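Local coordinates for ferredoxin (PDB 3LMF), which is of uncharacterized function but, as a four-helix-bundle member of the Csp family with a cysteine-lined core, probably binds and stores copper(I), at residues H20-C25 with N51-C56. Residues are numbered along the deposited sequence; the frame is centred on the assembly and turned at random.
Sequences HCYRTC and NCAEIC
The carbonyl oxygen of His20, just ahead of the Cys21 that meets Cys52 and Cys56, is gripped twice by Thr24. The backbone N of Thr24 reaches His20 O at 3.0 Å in the usual helical bond, and Thr24 OG1 adds a second bond to His20 O at 2.9 Å from the opposite face of the carbonyl, 38° out of its plane. No hydrogen bond joins the two segments themselves; sulfur and carbon do the work. Helices 8-36 and 43-64 run nearly antiparallel here, their local axes 8.1 Å apart at 151°, and each offers two cysteines one turn apart. In Cys21 and Cys52 the SG lies anti to the backbone N, whereas Cys25 and Cys56 turn theirs anti to the carbonyl carbon, and the four sulfurs gather in one group. Cys25 SG meets Cys52 SG at 3.7 Å, Cys21 SG sits 3.8 Å from Cys56 SG, and Cys21 SG and Cys52 SG, 4.1 Å apart, link the two pairs. Beside the sulfurs the contacts are made by beta carbons, and the backbones come close: Tyr22 CB packs on Cys56 CB at 3.7 Å, and Cys25 CB rests on Ala53 CB at 4.0 Å. The Tyr22 ring passes Ala53 O obliquely, while its hydroxyl is hydrogen-bonded to Asn61 of the second subunit. Cys101 of helix 95-112 touches Cys21 and Cys25, and Cys77 and Cys81 of helix 70-90 touch Cys56, extending the thiol-rich core across the bundle. No disulfide joins the four sulfurs at these separations. Buried and clustered among neighbouring thiols, they form a soft-ligand lining consistent with the copper(I) sites of Csp relatives.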
loop_
_atom_site.group_PDB
_atom_site.type_symbol
_atom_site.label_atom_id
_atom_site.label_comp_id
_atom_site.label_asym_id
_atom_site.label_seq_id
_atom_site.Cartn_x
_atom_site.Cartn_y
_atom_site.Cartn_z
ATOM N N HIS A 20 9.435 9.743 -6.879
ATOM C CA HIS A 20 9.563 9.805 -8.335
ATOM C C HIS A 20 9.784 8.417 -8.938
ATOM O O HIS A 20 9.144 8.049 -9.921
ATOM C CB HIS A 20 10.725 10.731 -8.727
ATOM C CG HIS A 20 10.902 10.889 -10.206
ATOM N ND1 HIS A 20 10.009 11.583 -10.994
ATOM C CD2 HIS A 20 11.860 10.424 -11.044
ATOM C CE1 HIS A 20 10.406 11.535 -12.253
ATOM N NE2 HIS A 20 11.526 10.837 -12.311
ATOM N N CYS A 21 10.684 7.648 -8.340
ATOM C CA CYS A 21 10.991 6.307 -8.829
ATOM C C CYS A 21 9.806 5.367 -8.667
ATOM O O CYS A 21 9.569 4.487 -9.504
ATOM C CB CYS A 21 12.214 5.739 -8.091
ATOM S SG CYS A 21 12.751 4.099 -8.654
ATOM N N TYR A 22 9.062 5.531 -7.584
ATOM C CA TYR A 22 7.900 4.677 -7.377
ATOM C C TYR A 22 6.870 4.967 -8.475
ATOM O O TYR A 22 6.363 4.047 -9.111
ATOM C CB TYR A 22 7.338 4.899 -5.963
ATOM C CG TYR A 22 5.844 5.066 -5.852
ATOM C CD1 TYR A 22 4.968 4.058 -6.249
ATOM C CD2 TYR A 22 5.312 6.216 -5.290
ATOM C CE1 TYR A 22 3.595 4.195 -6.078
ATOM C CE2 TYR A 22 3.952 6.365 -5.114
ATOM C CZ TYR A 22 3.097 5.356 -5.505
ATOM O OH TYR A 22 1.749 5.507 -5.290
ATOM N N ARG A 23 6.588 6.239 -8.724
ATOM C CA ARG A 23 5.629 6.593 -9.758
ATOM C C ARG A 23 6.052 6.089 -11.139
ATOM O O ARG A 23 5.243 5.533 -11.881
ATOM C CB ARG A 23 5.425 8.109 -9.786
ATOM C CG ARG A 23 4.627 8.600 -8.593
ATOM C CD ARG A 23 4.554 10.101 -8.535
ATOM N NE ARG A 23 4.101 10.673 -9.791
ATOM C CZ ARG A 23 3.721 11.936 -9.941
ATOM N NH1 ARG A 23 3.331 12.373 -11.132
ATOM N NH2 ARG A 23 3.716 12.757 -8.900
ATOM N N THR A 24 7.325 6.279 -11.464
ATOM C CA THR A 24 7.884 5.855 -12.740
ATOM C C THR A 24 7.834 4.336 -12.922
ATOM O O THR A 24 7.421 3.850 -13.967
ATOM C CB THR A 24 9.350 6.339 -12.879
ATOM O OG1 THR A 24 9.386 7.768 -12.787
ATOM C CG2 THR A 24 9.952 5.913 -14.219
ATOM N N CYS A 25 8.249 3.575 -11.919
ATOM C CA CYS A 25 8.219 2.133 -12.077
ATOM C C CYS A 25 6.804 1.590 -12.262
ATOM O O CYS A 25 6.573 0.768 -13.151
ATOM C CB CYS A 25 8.931 1.457 -10.901
ATOM S SG CYS A 25 10.750 1.756 -10.943
ATOM N N ASN A 51 8.060 -4.838 -7.710
ATOM C CA ASN A 51 8.739 -4.919 -6.418
ATOM C C ASN A 51 9.388 -3.577 -6.134
ATOM O O ASN A 51 9.280 -3.038 -5.037
ATOM C CB ASN A 51 9.827 -5.997 -6.440
ATOM C CG ASN A 51 9.264 -7.404 -6.385
ATOM O OD1 ASN A 51 9.993 -8.382 -6.549
ATOM N ND2 ASN A 51 7.967 -7.512 -6.145
ATOM N N CYS A 52 10.069 -3.042 -7.141
ATOM C CA CYS A 52 10.739 -1.764 -7.003
ATOM C C CYS A 52 9.739 -0.667 -6.646
ATOM O O CYS A 52 9.995 0.137 -5.748
ATOM C CB CYS A 52 11.479 -1.409 -8.293
ATOM S SG CYS A 52 12.486 0.085 -8.179
ATOM N N ALA A 53 8.596 -0.629 -7.326
ATOM C CA ALA A 53 7.589 0.389 -7.019
ATOM C C ALA A 53 7.097 0.240 -5.578
ATOM O O ALA A 53 6.908 1.228 -4.869
ATOM C CB ALA A 53 6.414 0.283 -7.991
ATOM N N GLU A 54 6.902 -1.007 -5.162
ATOM C CA GLU A 54 6.452 -1.341 -3.814
ATOM C C GLU A 54 7.445 -0.870 -2.747
ATOM O O GLU A 54 7.086 -0.105 -1.858
ATOM C CB GLU A 54 6.274 -2.856 -3.693
ATOM C CG GLU A 54 5.735 -3.336 -2.353
ATOM C CD GLU A 54 4.277 -2.998 -2.166
ATOM O OE1 GLU A 54 3.685 -3.430 -1.152
ATOM O OE2 GLU A 54 3.714 -2.292 -3.033
ATOM N N ILE A 55 8.691 -1.335 -2.837
ATOM C CA ILE A 55 9.705 -0.953 -1.867
ATOM C C ILE A 55 9.912 0.566 -1.826
ATOM O O ILE A 55 10.049 1.134 -0.745
ATOM C CB ILE A 55 11.065 -1.680 -2.125
ATOM C CG1 ILE A 55 11.982 -1.533 -0.903
ATOM C CG2 ILE A 55 11.775 -1.071 -3.317
ATOM C CD1 ILE A 55 11.391 -2.057 0.408
ATOM N N CYS A 56 9.906 1.237 -2.977
ATOM C CA CYS A 56 10.091 2.690 -2.971
ATOM C C CYS A 56 8.939 3.370 -2.236
ATOM O O CYS A 56 9.143 4.328 -1.490
ATOM C CB CYS A 56 10.189 3.240 -4.395
ATOM S SG CYS A 56 11.738 2.832 -5.228
#